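Local coordinates for Cif-like 1 (Burkholderia cenocepacia, PDB 7JQY), which probably hydrolyses epoxides, as a Cif-like member of the alpha/beta hydrolase family, and assembles as an octamer, at residues Gly95-Ser100 and Phe231-Thr236; Ala114-Leu119 and Pro137-Lys142; Trp168-His173 and Glu226-Phe231; Pro247-Ala252 and Ala271-Gly276. The protein carries 1 engineered substitution. All coordinates share one frame; numbering follows the deposited sequence.

Contact 1: residues Gly95-Ser100 and Phe231-Thr236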
# COMPACT_ATOMS: atom_id res chain seq x y z
N GLY B 95 12.97 -27.89 14.06
CA GLY B 95 12.38 -29.21 13.93
C GLY B 95 11.81 -29.47 12.55
O GLY B 95 10.92 -30.31 12.40
N TYR B 96 12.33 -28.80 11.52
CA TYR B 96 11.79 -28.92 10.17
C TYR B 96 12.60 -29.87 9.28
O TYR B 96 12.30 -29.97 8.09
CB TYR B 96 11.67 -27.54 9.52
CG TYR B 96 10.65 -26.67 10.23
CD1 TYR B 96 11.04 -25.57 10.98
CD2 TYR B 96 9.29 -26.99 10.18
CE1 TYR B 96 10.12 -24.79 11.63
CE2 TYR B 96 8.36 -26.22 10.83
CZ TYR B 96 8.78 -25.12 11.56
OH TYR B 96 7.85 -24.35 12.22
N ASP B 97 13.61 -30.55 9.82
CA ASP B 97 14.18 -31.71 9.14
C ASP B 97 13.16 -32.83 9.12
O ASP B 97 12.40 -33.01 10.08
CB ASP B 97 15.46 -32.18 9.82
CG ASP B 97 15.22 -32.55 11.27
OD1 ASP B 97 15.09 -31.62 12.11
OD2 ASP B 97 15.13 -33.76 11.57
N LYS B 98 13.14 -33.60 8.03
CA LYS B 98 12.03 -34.52 7.82
C LYS B 98 12.04 -35.67 8.82
O LYS B 98 10.97 -36.16 9.20
CB LYS B 98 12.06 -35.05 6.39
CG LYS B 98 12.09 -33.95 5.33
CD LYS B 98 11.07 -32.85 5.67
CE LYS B 98 11.37 -31.54 4.97
NZ LYS B 98 12.62 -30.87 5.42
N ALA B 99 13.22 -36.11 9.27
CA ALA B 99 13.27 -37.20 10.25
C ALA B 99 12.60 -36.78 11.56
O ALA B 99 11.86 -37.56 12.16
CB ALA B 99 14.72 -37.63 10.50
N SER B 100 12.87 -35.56 12.02
CA SER B 100 12.24 -35.11 13.25
C SER B 100 10.74 -34.89 13.05
O SER B 100 9.95 -35.16 13.96
CB SER B 100 12.90 -33.82 13.72
OG SER B 100 14.17 -34.10 14.27
N PHE B 231 16.79 -29.12 3.55
CA PHE B 231 17.11 -30.15 2.55
C PHE B 231 18.53 -30.71 2.68
O PHE B 231 18.68 -31.94 2.64
CB PHE B 231 16.88 -29.62 1.13
CG PHE B 231 15.45 -29.69 0.67
CD1 PHE B 231 14.49 -30.35 1.43
CD2 PHE B 231 15.05 -29.06 -0.49
CE1 PHE B 231 13.16 -30.39 1.01
CE2 PHE B 231 13.74 -29.10 -0.92
CZ PHE B 231 12.78 -29.77 -0.17
N PRO B 232 19.59 -29.91 2.86
CA PRO B 232 20.93 -30.53 2.99
C PRO B 232 21.01 -31.53 4.13
O PRO B 232 21.55 -32.63 3.95
CB PRO B 232 21.86 -29.33 3.23
CG PRO B 232 21.08 -28.11 2.94
CD PRO B 232 19.68 -28.46 2.60
N GLN B 233 20.43 -31.20 5.29
CA GLN B 233 20.41 -32.13 6.41
C GLN B 233 19.60 -33.37 6.07
O GLN B 233 19.96 -34.49 6.48
CB GLN B 233 19.82 -31.42 7.63
CG GLN B 233 19.60 -32.29 8.84
CD GLN B 233 19.06 -31.50 10.04
OE1 GLN B 233 18.83 -30.28 9.96
NE2 GLN B 233 18.86 -32.20 11.15
N ASP B 234 18.50 -33.20 5.33
CA ASP B 234 17.70 -34.34 4.89
C ASP B 234 18.48 -35.25 3.94
O ASP B 234 18.30 -36.47 3.96
CB ASP B 234 16.41 -33.85 4.23
CG ASP B 234 15.48 -33.11 5.20
OD1 ASP B 234 15.26 -33.61 6.33
OD2 ASP B 234 14.97 -32.02 4.84
N GLU B 235 19.29 -34.66 3.06
CA GLU B 235 20.06 -35.47 2.11
C GLU B 235 21.03 -36.38 2.85
O GLU B 235 21.05 -37.60 2.63
CB GLU B 235 20.79 -34.57 1.12
CG GLU B 235 19.86 -33.99 0.08
CD GLU B 235 20.49 -32.86 -0.71
OE1 GLU B 235 21.53 -32.33 -0.26
OE2 GLU B 235 19.94 -32.52 -1.78
N THR B 236 21.80 -35.81 3.78
CA THR B 236 22.72 -36.61 4.59
C THR B 236 21.96 -37.68 5.37
O THR B 236 22.37 -38.85 5.39
CB THR B 236 23.47 -35.69 5.56
OG1 THR B 236 23.93 -34.53 4.86
CG2 THR B 236 24.65 -36.41 6.19
O HOH W 1 17.89 -35.34 10.88
O HOH W 2 15.67 -35.73 7.91
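Lys-98 and Asp-234 meet with their side chains roughly perpendicular, and the lysine engages both oxygens of the acid. Lys-98 N donates to Asp-234 OD1 at 2.7 Å in a nearly straight bond (172° at the hydrogen), and Lys-98 NZ forms a salt bridge with Asp-234 OD2, also at 2.7 Å. Both donors come from the syn side, somewhat out of the carboxylate plane, so two bonds fix the rotation of the group. A bend at chi4 (-67°) turns NZ toward the chain before it, where it donates to Tyr-96 O at 2.8 Å; a third acceptor, the carbonyl oxygen Leu-227 O, also takes a bond from it. One water extends the network, lying 2.7 Å from Asp-234 OD1 and 2.8 Å from Ala-99 N. Beside this pair the amide of Gln-233 stacks on the carboxylate of Asp-97, planes 15° apart, with Gln-233 NE2 3.7 Å from Asp-97 CG. Asp-97 is the N-cap of helix 98-111: its OD2 takes Ser-100 N from above the carboxylate plane, at 2.9 Å, and Ser-100 OG on the syn lone pair. Two acids thus meet the first turn of one helix, whose dipole would probably favour their negative charge. Around them, Lys-98 packs on Ile-124 and Met-127 of helix 124-135, Ala-99 touches Phe-241 further along helix 231-241, and Tyr-96 lies against helix 220-229.

Contact 2: residues Ala114-Leu119 and Pro137-Lys142; sequences ATRIHL and PTEIVK
Ile-117 and Ile-140 pair in parallel where two neighbouring strands of a beta-alpha-beta unit begin, strands 117-122 and 140-146 joined through helix 124-135. The bonding pattern gives the register: Val-141 N donates to Ile-117 O at 3.0 Å, and Ile-117 N reaches Glu-139 O in a weak bond of 3.3 Å. Leu-119 N then goes to Lys-142 O, at 3.0 Å, because the chain turns a corner at Val-141 and takes up an extra residue there. On the apolar side, chi2 of Ile-140 (-52°) places its CD1 3.7 Å from both Ile-117 CG1 and Leu-119 CD2. On the other, His-118 and Lys-142 run alongside each other in the same direction: Lys-142 CB meets the ring edge in its plane, 3.7 Å from His-118 ND1, and Val-141 CB sits over one ring face. Their polar ends look elsewhere, His-118 NE2 to Glu-49 and Lys-142 NZ to Phe-301 O. At the start of the strands Arg-116, bent at chi2, lays its guanidinium over the 138-139 peptide, with Thr-138 C 3.9 Å above the guanidinium plane and toward its rim. The isoleucines are covered by Tyr-132 of helix 124-135, with Val-109 of helix 98-111 also on Ile-117; strand 50-54 flanks 117-122 on its far edge, and Phe-302 of helix 291-303 meets the His-118 ring.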
# COMPACT_ATOMS: atom_id res chain seq x y z
N ALA B 114 -2.87 -45.74 18.77
CA ALA B 114 -2.48 -46.68 17.74
C ALA B 114 -0.99 -46.97 17.80
O ALA B 114 -0.19 -46.18 18.31
CB ALA B 114 -2.85 -46.16 16.35
N THR B 115 -0.62 -48.08 17.20
CA THR B 115 0.77 -48.46 17.03
C THR B 115 1.09 -48.89 15.61
O THR B 115 2.24 -48.74 15.20
CB THR B 115 1.18 -49.60 18.00
OG1 THR B 115 0.15 -50.59 18.07
CG2 THR B 115 1.47 -49.05 19.39
N ARG B 116 0.10 -49.40 14.86
CA ARG B 116 0.27 -49.83 13.45
C ARG B 116 -0.63 -48.99 12.53
O ARG B 116 -1.83 -48.86 12.80
CB ARG B 116 -0.06 -51.32 13.30
CG ARG B 116 0.84 -52.24 14.11
CD ARG B 116 2.29 -52.13 13.67
NE ARG B 116 3.15 -53.04 14.42
CZ ARG B 116 3.78 -52.71 15.54
NH1 ARG B 116 3.64 -51.50 16.06
NH2 ARG B 116 4.55 -53.60 16.15
N ILE B 117 -0.08 -48.41 11.45
CA ILE B 117 -0.82 -47.49 10.59
C ILE B 117 -0.47 -47.80 9.15
O ILE B 117 0.60 -48.33 8.85
CB ILE B 117 -0.47 -46.01 10.89
CG1 ILE B 117 1.02 -45.79 10.60
CG2 ILE B 117 -0.82 -45.63 12.33
CD1 ILE B 117 1.46 -44.36 10.62
N HIS B 118 -1.41 -47.52 8.25
CA HIS B 118 -1.09 -47.34 6.84
C HIS B 118 -0.73 -45.88 6.64
O HIS B 118 -1.28 -45.00 7.32
CB HIS B 118 -2.28 -47.72 5.95
CG HIS B 118 -2.76 -49.12 6.17
ND1 HIS B 118 -2.22 -50.21 5.52
CD2 HIS B 118 -3.73 -49.61 6.98
CE1 HIS B 118 -2.85 -51.31 5.91
NE2 HIS B 118 -3.77 -50.97 6.79
N LEU B 119 0.21 -45.62 5.74
CA LEU B 119 0.82 -44.30 5.65
C LEU B 119 0.86 -43.85 4.19
O LEU B 119 1.41 -44.55 3.33
CB LEU B 119 2.23 -44.31 6.25
CG LEU B 119 2.89 -42.96 6.54
CD1 LEU B 119 1.94 -42.04 7.29
CD2 LEU B 119 4.19 -43.17 7.31
N PRO B 137 10.24 -49.21 11.22
CA PRO B 137 9.66 -50.03 10.15
C PRO B 137 8.59 -51.01 10.61
O PRO B 137 7.67 -51.31 9.84
CB PRO B 137 10.88 -50.78 9.58
CG PRO B 137 12.09 -50.11 10.19
CD PRO B 137 11.66 -49.51 11.47
N THR B 138 8.69 -51.54 11.83
CA THR B 138 7.66 -52.47 12.30
C THR B 138 6.31 -51.79 12.43
O THR B 138 5.27 -52.45 12.36
CB THR B 138 8.09 -53.12 13.62
OG1 THR B 138 8.20 -52.12 14.64
CG2 THR B 138 9.45 -53.82 13.45
N GLU B 139 6.30 -50.47 12.64
CA GLU B 139 5.08 -49.72 12.90
C GLU B 139 4.35 -49.28 11.63
O GLU B 139 3.22 -48.81 11.73
CB GLU B 139 5.40 -48.49 13.76
CG GLU B 139 6.00 -48.85 15.11
CD GLU B 139 6.31 -47.64 15.97
OE1 GLU B 139 5.67 -46.58 15.78
OE2 GLU B 139 7.19 -47.76 16.85
N ILE B 140 4.95 -49.44 10.45
CA ILE B 140 4.31 -49.07 9.19
C ILE B 140 3.89 -50.36 8.50
O ILE B 140 4.73 -51.12 8.01
CB ILE B 140 5.25 -48.25 8.30
CG1 ILE B 140 5.66 -46.95 8.99
CG2 ILE B 140 4.60 -47.97 6.95
CD1 ILE B 140 4.49 -46.13 9.52
N VAL B 141 2.58 -50.60 8.44
CA VAL B 141 2.06 -51.78 7.76
C VAL B 141 2.31 -51.68 6.26
O VAL B 141 2.91 -52.57 5.65
CB VAL B 141 0.56 -51.96 8.07
CG1 VAL B 141 0.02 -53.22 7.42
CG2 VAL B 141 0.34 -52.00 9.56
N LYS B 142 1.84 -50.59 5.65
CA LYS B 142 2.03 -50.33 4.23
C LYS B 142 2.29 -48.85 4.04
O LYS B 142 1.84 -48.02 4.84
CB LYS B 142 0.81 -50.77 3.40
CG LYS B 142 0.65 -52.27 3.27
CD LYS B 142 -0.68 -52.63 2.62
CE LYS B 142 -0.87 -54.13 2.56
NZ LYS B 142 -2.28 -54.51 2.28

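Contact 3: residues Trp168-His173 and Glu226-Phe231; sequences WHFGLH and ELYRAF
His-173 and Tyr-228 bring their CA atoms within 6.3 Å where the short helix 169-173 passes the end of helix 220-229. The two belong to the run of helices inserted between strands 140-146 and 250-255, consistent with the cap of epoxide hydrolases, and an aromatic cluster joins them. At its middle the side chains of His-173 and Tyr-228 extend in a common direction, but with ring planes 88° apart: the edge of the imidazole faces the phenol, with His-173 ND1 3.6 Å above the centre of the Tyr-228 ring. His-173 NE2 is bonded to Tyr-190 OH. Tyr-228 in turn presents an edge to the face of Phe-170 in an offset edge-to-face pair, planes at 70°. The Phe-231 ring also comes edge-on to the Phe-170 face, its CE2 3.7 Å from Phe-170 CE2, while Tyr-228 CA covers the centre of the Phe-231 ring from 3.8 Å above. The polar link is Arg-229, whose NE donates to His-173 O at 2.9 Å, in the carbonyl plane; NH2 adds a weak bond. Arg-229 NH1 makes salt bridges with Glu-226 OE2, which lies 2.9 Å away in the guanidinium plane, and with Glu-180, so the group is held on several sides. Leu-172, which takes no part in the cluster, packs on Trp-168 of a neighbouring subunit. A water joins the two helices at the ring ends, 3.1 Å from His-169 NE2 and 2.7 Å from Tyr-228 OH.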
# COMPACT_ATOMS: atom_id res chain seq x y z
N TRP B 168 13.10 -25.00 -9.75
CA TRP B 168 13.67 -23.65 -9.72
C TRP B 168 13.51 -23.00 -8.35
O TRP B 168 14.36 -22.21 -7.93
CB TRP B 168 13.00 -22.78 -10.78
CG TRP B 168 11.57 -22.40 -10.45
CD1 TRP B 168 10.43 -23.04 -10.86
CD2 TRP B 168 11.14 -21.31 -9.62
NE1 TRP B 168 9.32 -22.41 -10.34
CE2 TRP B 168 9.72 -21.35 -9.57
CE3 TRP B 168 11.80 -20.30 -8.91
CZ2 TRP B 168 8.97 -20.43 -8.85
CZ3 TRP B 168 11.05 -19.39 -8.18
CH2 TRP B 168 9.65 -19.45 -8.17
N HIS B 169 12.43 -23.34 -7.64
CA HIS B 169 12.06 -22.67 -6.40
C HIS B 169 12.88 -23.14 -5.21
O HIS B 169 12.79 -22.51 -4.15
CB HIS B 169 10.56 -22.86 -6.15
CG HIS B 169 10.15 -24.29 -6.00
ND1 HIS B 169 10.19 -25.19 -7.05
CD2 HIS B 169 9.70 -24.97 -4.92
CE1 HIS B 169 9.78 -26.37 -6.62
NE2 HIS B 169 9.47 -26.27 -5.33
N PHE B 170 13.64 -24.22 -5.34
CA PHE B 170 14.50 -24.67 -4.25
C PHE B 170 15.44 -23.56 -3.82
O PHE B 170 15.63 -23.31 -2.62
CB PHE B 170 15.30 -25.91 -4.67
CG PHE B 170 14.52 -27.20 -4.62
CD1 PHE B 170 13.14 -27.20 -4.69
CD2 PHE B 170 15.18 -28.41 -4.51
CE1 PHE B 170 12.43 -28.39 -4.65
CE2 PHE B 170 14.48 -29.60 -4.46
CZ PHE B 170 13.10 -29.59 -4.53
N GLY B 171 16.06 -22.88 -4.79
CA GLY B 171 16.97 -21.79 -4.45
C GLY B 171 16.28 -20.67 -3.68
O GLY B 171 16.72 -20.27 -2.61
N LEU B 172 15.19 -20.14 -4.24
CA LEU B 172 14.50 -19.02 -3.61
C LEU B 172 14.02 -19.39 -2.21
O LEU B 172 14.23 -18.64 -1.26
CB LEU B 172 13.32 -18.56 -4.47
CG LEU B 172 12.38 -17.57 -3.76
CD1 LEU B 172 13.10 -16.27 -3.47
CD2 LEU B 172 11.11 -17.32 -4.56
N HIS B 173 13.38 -20.55 -2.08
CA HIS B 173 12.85 -20.94 -0.78
C HIS B 173 13.97 -21.11 0.24
O HIS B 173 13.73 -20.96 1.44
CB HIS B 173 12.05 -22.23 -0.90
CG HIS B 173 10.75 -22.04 -1.62
ND1 HIS B 173 9.78 -23.02 -1.65
CD2 HIS B 173 10.27 -21.00 -2.33
CE1 HIS B 173 8.75 -22.58 -2.35
NE2 HIS B 173 9.02 -21.36 -2.78
N GLU B 226 11.37 -23.26 5.79
CA GLU B 226 12.34 -23.99 6.60
C GLU B 226 12.36 -25.48 6.28
O GLU B 226 13.36 -26.15 6.55
CB GLU B 226 12.04 -23.79 8.09
CG GLU B 226 12.25 -22.36 8.60
CD GLU B 226 13.71 -21.93 8.59
OE1 GLU B 226 14.59 -22.80 8.77
OE2 GLU B 226 13.97 -20.72 8.41
N LEU B 227 11.27 -26.02 5.71
CA LEU B 227 11.33 -27.38 5.20
C LEU B 227 12.38 -27.49 4.10
O LEU B 227 13.15 -28.46 4.07
CB LEU B 227 9.97 -27.80 4.66
CG LEU B 227 8.76 -27.65 5.58
CD1 LEU B 227 7.44 -27.72 4.80
CD2 LEU B 227 8.84 -28.74 6.60
N TYR B 228 12.43 -26.49 3.22
CA TYR B 228 13.40 -26.45 2.13
C TYR B 228 14.79 -26.07 2.61
O TYR B 228 15.79 -26.52 2.04
CB TYR B 228 12.92 -25.45 1.06
CG TYR B 228 11.65 -25.88 0.35
CD1 TYR B 228 11.70 -26.44 -0.91
CD2 TYR B 228 10.40 -25.72 0.95
CE1 TYR B 228 10.55 -26.85 -1.57
CE2 TYR B 228 9.24 -26.11 0.30
CZ TYR B 228 9.32 -26.68 -0.96
OH TYR B 228 8.18 -27.08 -1.61
N ARG B 229 14.88 -25.24 3.65
CA ARG B 229 16.19 -24.88 4.18
C ARG B 229 16.83 -26.05 4.90
O ARG B 229 18.05 -26.05 5.10
CB ARG B 229 16.07 -23.67 5.09
CG ARG B 229 15.79 -22.40 4.33
CD ARG B 229 14.96 -21.42 5.14
NE ARG B 229 14.36 -20.42 4.26
CZ ARG B 229 13.57 -19.44 4.66
NH1 ARG B 229 13.27 -19.30 5.96
NH2 ARG B 229 13.06 -18.59 3.77
N ALA B 230 16.05 -27.06 5.25
CA ALA B 230 16.55 -28.29 5.87
C ALA B 230 16.94 -29.36 4.85
O ALA B 230 17.36 -30.45 5.27
CB ALA B 230 15.50 -28.87 6.82
N PHE B 231 16.79 -29.12 3.55
CA PHE B 231 17.11 -30.15 2.55
C PHE B 231 18.53 -30.71 2.68
O PHE B 231 18.68 -31.94 2.64
CB PHE B 231 16.88 -29.62 1.13
CG PHE B 231 15.45 -29.69 0.67
CD1 PHE B 231 14.49 -30.35 1.43
CD2 PHE B 231 15.05 -29.06 -0.49
CE1 PHE B 231 13.16 -30.39 1.01
CE2 PHE B 231 13.74 -29.10 -0.92
CZ PHE B 231 12.78 -29.77 -0.17
O HOH W 3 8.18 -28.70 -3.82

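Contact 4: residues Pro247-Ala252 and Ala271-Gly276; sequences PMPVLA and ALDVRG
Val-250 O is gripped twice by one residue: Arg-275 N donates to it at 3.1 Å, nearly along the C=O axis, and Arg-275 NH1 at 3.0 Å from 40° above the carbonyl plane. The main-chain bond belongs to a regular parallel pairing, in which Val-250 N reaches Asp-273 O at 2.9 Å and Ala-252 N reaches Arg-275 O at 3.0 Å; the short strand axes diverge by 30°. The second grip depends on a folded side chain. Arg-275 CG stands between the backbone N and the carbonyl carbon (chi1 86°), the chain bends again at chi2 and chi3, and the guanidinium ends beside Pro-249 CB. Arg-275 CG meets Leu-251 CD1 at 4.0 Å, one side chain running crosswise to the other. On the reverse side of the pair Val-250 CG2 touches Ala-271 CB at 3.6 Å. In the next shell Asp-273 OD1 forms a salt bridge with Arg-275 NH1 at 3.1 Å, though the hydrogen bond in it is weak, while its OD2 lies 3.6 Å from Pro-249 CG. Further out Glu-304 pairs with Arg-275 NH2, Phe-301 of helix 291-303 packs on Arg-275, Leu-251 and Pro-249, and Ala-267 of helix 262-268 touches Val-274. The outermost strand of the chain's sheet is therefore joined to its neighbour by backbone bonds plus one arginine, whose positive charge is probably balanced by the two acids that hold it.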
# COMPACT_ATOMS: atom_id res chain seq x y z
N PRO B 247 11.08 -52.95 4.46
CA PRO B 247 10.55 -54.32 4.31
C PRO B 247 9.06 -54.39 4.01
O PRO B 247 8.60 -55.39 3.45
CB PRO B 247 10.86 -54.94 5.67
CG PRO B 247 10.77 -53.78 6.63
CD PRO B 247 11.19 -52.54 5.87
N MET B 248 8.30 -53.38 4.41
CA MET B 248 6.86 -53.42 4.21
C MET B 248 6.50 -53.14 2.76
O MET B 248 7.26 -52.49 2.04
CB MET B 248 6.17 -52.42 5.15
CG MET B 248 6.23 -50.98 4.69
SD MET B 248 7.87 -50.25 4.92
CE MET B 248 8.06 -50.40 6.69
N PRO B 249 5.33 -53.59 2.30
CA PRO B 249 4.91 -53.30 0.93
C PRO B 249 4.77 -51.80 0.69
O PRO B 249 4.29 -51.05 1.54
CB PRO B 249 3.56 -54.01 0.80
CG PRO B 249 3.57 -55.06 1.85
CD PRO B 249 4.38 -54.50 2.99
N VAL B 250 5.20 -51.37 -0.50
CA VAL B 250 5.25 -49.97 -0.87
C VAL B 250 4.56 -49.79 -2.21
O VAL B 250 4.74 -50.61 -3.12
CB VAL B 250 6.69 -49.44 -0.93
CG1 VAL B 250 6.72 -48.01 -1.47
CG2 VAL B 250 7.35 -49.53 0.45
N LEU B 251 3.75 -48.75 -2.32
CA LEU B 251 3.06 -48.37 -3.55
C LEU B 251 3.56 -46.99 -3.98
O LEU B 251 3.66 -46.09 -3.14
CB LEU B 251 1.54 -48.35 -3.35
CG LEU B 251 0.67 -47.76 -4.47
CD1 LEU B 251 0.66 -48.66 -5.69
CD2 LEU B 251 -0.75 -47.50 -3.97
N ALA B 252 3.91 -46.85 -5.26
CA ALA B 252 4.40 -45.60 -5.83
C ALA B 252 3.46 -45.14 -6.94
O ALA B 252 3.15 -45.91 -7.85
CB ALA B 252 5.82 -45.77 -6.38
N ALA B 271 13.00 -49.51 -1.12
CA ALA B 271 12.26 -50.63 -0.56
C ALA B 271 12.39 -51.84 -1.48
O ALA B 271 12.64 -51.72 -2.68
CB ALA B 271 10.79 -50.28 -0.35
N LEU B 272 12.22 -53.02 -0.89
CA LEU B 272 12.33 -54.28 -1.61
C LEU B 272 11.03 -54.70 -2.28
O LEU B 272 11.07 -55.25 -3.38
CB LEU B 272 12.77 -55.39 -0.64
CG LEU B 272 13.96 -55.06 0.25
CD1 LEU B 272 13.87 -55.78 1.59
CD2 LEU B 272 15.27 -55.41 -0.46
N ASP B 273 9.89 -54.41 -1.66
CA ASP B 273 8.58 -54.85 -2.14
C ASP B 273 7.85 -53.61 -2.65
O ASP B 273 7.15 -52.93 -1.89
CB ASP B 273 7.81 -55.55 -1.01
CG ASP B 273 6.47 -56.08 -1.47
OD1 ASP B 273 6.21 -56.06 -2.70
OD2 ASP B 273 5.67 -56.53 -0.62
N VAL B 274 7.99 -53.33 -3.94
CA VAL B 274 7.45 -52.12 -4.53
C VAL B 274 6.59 -52.48 -5.74
O VAL B 274 6.96 -53.35 -6.54
CB VAL B 274 8.56 -51.13 -4.96
CG1 VAL B 274 7.94 -49.85 -5.50
CG2 VAL B 274 9.48 -50.82 -3.80
N ARG B 275 5.46 -51.80 -5.87
CA ARG B 275 4.59 -51.89 -7.02
C ARG B 275 4.08 -50.48 -7.29
O ARG B 275 4.01 -49.65 -6.38
CB ARG B 275 3.42 -52.87 -6.81
CG ARG B 275 2.20 -52.29 -6.13
CD ARG B 275 2.33 -52.32 -4.62
NE ARG B 275 2.27 -53.68 -4.10
CZ ARG B 275 3.23 -54.25 -3.37
NH1 ARG B 275 4.34 -53.58 -3.08
NH2 ARG B 275 3.09 -55.49 -2.92
N GLY B 276 3.77 -50.20 -8.56
CA GLY B 276 3.41 -48.84 -8.90
C GLY B 276 2.47 -48.76 -10.08
O GLY B 276 2.20 -49.74 -10.78

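In the fold
Contacts 1, 2 and 3 are buried, contact 4 only partly. Contacts 2 and 4 belong to one sheet: strands 140-146 and 250-255 are neighbours in it, and Met-248 packs on the start of 140-146. Both join parallel strands of a beta-alpha-beta unit through backbone bonds, but contact 2 lies in the sheet's interior, whereas contact 4 closes its edge and adds an arginine bond to the backbone pairing. Contacts 1 and 3 join helices mainly through side chains, with a main-chain N or O as partner in each. Their centres are 12 Å apart; they share Phe-231, which brings the ion pair of one beside the aromatic cluster of the other, and Lys-98 NZ also bonds Leu-227 O.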